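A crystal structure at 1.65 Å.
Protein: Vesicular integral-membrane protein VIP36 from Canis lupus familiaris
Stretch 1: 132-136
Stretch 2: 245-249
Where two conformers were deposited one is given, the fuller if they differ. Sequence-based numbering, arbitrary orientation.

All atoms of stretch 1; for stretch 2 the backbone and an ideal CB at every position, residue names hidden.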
# COMPACT_ATOMS: atom_id res chain seq x y z
N MET A 132 -8.80 0.59 3.51
CA MET A 132 -10.04 1.08 2.92
C MET A 132 -10.36 0.20 1.72
O MET A 132 -9.46 -0.13 0.95
CB MET A 132 -9.87 2.55 2.51
CG MET A 132 -11.10 3.12 1.78
SD MET A 132 -10.77 4.89 1.54
CE MET A 132 -12.22 5.31 0.56
N VAL A 133 -11.62 -0.19 1.58
CA VAL A 133 -12.07 -0.97 0.42
C VAL A 133 -13.13 -0.13 -0.28
O VAL A 133 -14.01 0.41 0.38
CB VAL A 133 -12.65 -2.32 0.85
CG1 VAL A 133 -13.35 -3.03 -0.31
CG2 VAL A 133 -11.51 -3.18 1.41
N ASN A 134 -13.01 -0.04 -1.60
CA ASN A 134 -13.83 0.92 -2.37
C ASN A 134 -14.31 0.31 -3.65
O ASN A 134 -13.59 -0.48 -4.28
CB ASN A 134 -12.94 2.14 -2.67
CG ASN A 134 -13.73 3.44 -2.92
OD1 ASN A 134 -14.94 3.42 -3.13
ND2 ASN A 134 -13.01 4.55 -2.90
N ASN A 135 -15.55 0.71 -4.01
CA ASN A 135 -16.27 0.26 -5.20
C ASN A 135 -16.40 1.39 -6.23
O ASN A 135 -17.17 1.25 -7.17
CB ASN A 135 -17.70 -0.25 -4.83
CG ASN A 135 -18.64 0.87 -4.27
OD1 ASN A 135 -18.16 1.91 -3.76
ND2 ASN A 135 -19.99 0.65 -4.36
N GLY A 136 -15.64 2.48 -6.03
CA GLY A 136 -15.77 3.67 -6.86
C GLY A 136 -16.56 4.79 -6.22
O GLY A 136 -16.36 5.95 -6.60
N UNK A 245 -17.08 -7.82 -7.07
CA UNK A 245 -17.12 -6.39 -6.78
C UNK A 245 -16.45 -6.15 -5.42
O UNK A 245 -16.79 -6.82 -4.45
CB UNK A 245 -18.56 -5.87 -6.79
N UNK A 246 -15.52 -5.19 -5.35
CA UNK A 246 -14.88 -4.91 -4.06
C UNK A 246 -15.94 -4.55 -3.04
O UNK A 246 -16.78 -3.67 -3.27
CB UNK A 246 -13.85 -3.78 -4.18
N UNK A 247 -15.93 -5.24 -1.90
CA UNK A 247 -16.93 -4.99 -0.86
C UNK A 247 -16.47 -5.64 0.42
O UNK A 247 -15.43 -6.30 0.45
CB UNK A 247 -18.31 -5.51 -1.27
N UNK A 248 -17.24 -5.42 1.49
CA UNK A 248 -16.94 -6.04 2.78
C UNK A 248 -18.25 -6.54 3.37
O UNK A 248 -19.24 -5.81 3.38
CB UNK A 248 -16.24 -5.06 3.73
N UNK A 249 -18.26 -7.81 3.77
CA UNK A 249 -19.38 -8.35 4.53
C UNK A 249 -19.11 -8.12 6.02
O UNK A 249 -17.97 -8.31 6.47
CB UNK A 249 -19.59 -9.84 4.23

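At position 245 the backbone is extended, with phi/psi near -84/130, and the CA-to-CB bond points sideways to stretch 1. Nothing of that stretch lies within 5.5 Å of the ideal CB, so the view from here excludes very little; a polar or charged side chain would do as well as most. The deposited residue is Glu245. Its end comes somewhat nearer to stretch 1 than its CB direction suggests, yet its closest approach, Glu245 OE1 to Asn135 CB, is 5.6 Å, too far for a contact.

At position 246 CA-to-CB points toward stretch 1, and the ideal CB sits 3.3 Å from Asn134 O and 4.0 Å from Val133 CG1. A carbonyl oxygen so close leaves little room for a branch directed at it, while the neighbouring valine methyl offers an apolar surface. A compact, largely apolar side chain fits, such as alanine or proline. The phi of -57° lies where a proline ring holds it, and psi of 127° is equally compatible. The residue is Pro246. Its CB lies 3.2 Å from Asn134 O, a tight contact, and 4.2 Å from Val133 CG1, an apolar one. The main chain shares in the packing: Pro246 O is 3.9 Å from Asn135 CB.

At 247 the chain becomes a strand, nearly fully extended at -166/175, and CA-to-CB turns away from stretch 1. With nothing of that stretch within 5.5 Å of the ideal CB, side chains of many kinds would be tolerated. Ser247 occupies the place with chi1 in the p well. Here the backbone makes the contact: Ser247 N lies 3.8 Å from Val133 CG1.

The alternation of a strand brings position 248 back, with CA-to-CB toward stretch 1. The ideal CB is 5.4 Å from Val133 CB, a gap that a side chain can close by extending one atom further. No charge or polar group of stretch 1 is close by, so an aliphatic residue is the natural choice; valine, isoleucine or leucine could each be considered, and phi/psi of -137/129 suits the beta-branched ones particularly well. The residue is Val248, with chi1 t. Its CG2 approaches Val133 CB to 3.9 Å, so that Val133 packs against both this side chain and Pro246. No hydrogen bond joins the two stretches; the contact rests on packing.

Position 249 has left the strand and is out of reach of stretch 1, which therefore imposes no preference. Asn249, a polar residue, is found here.

Stretch 2 (245-249) EPSVN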
# COMPACT_ATOMS: atom_id res chain seq x y z
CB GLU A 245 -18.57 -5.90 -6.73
CG GLU A 245 -19.32 -6.11 -8.05
CD GLU A 245 -18.78 -5.24 -9.18
OE1 GLU A 245 -18.49 -4.05 -8.93
OE2 GLU A 245 -18.66 -5.74 -10.32
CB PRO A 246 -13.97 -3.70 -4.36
CG PRO A 246 -13.69 -3.81 -5.82
CD PRO A 246 -14.98 -4.33 -6.43
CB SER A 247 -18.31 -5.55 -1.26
OG SER A 247 -18.29 -6.95 -1.25
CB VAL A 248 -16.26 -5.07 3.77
CG1 VAL A 248 -15.90 -5.79 5.10
CG2 VAL A 248 -14.99 -4.45 3.12
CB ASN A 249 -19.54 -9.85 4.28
CG ASN A 249 -19.79 -10.17 2.83
OD1 ASN A 249 -20.47 -9.41 2.13
ND2 ASN A 249 -19.23 -11.29 2.35
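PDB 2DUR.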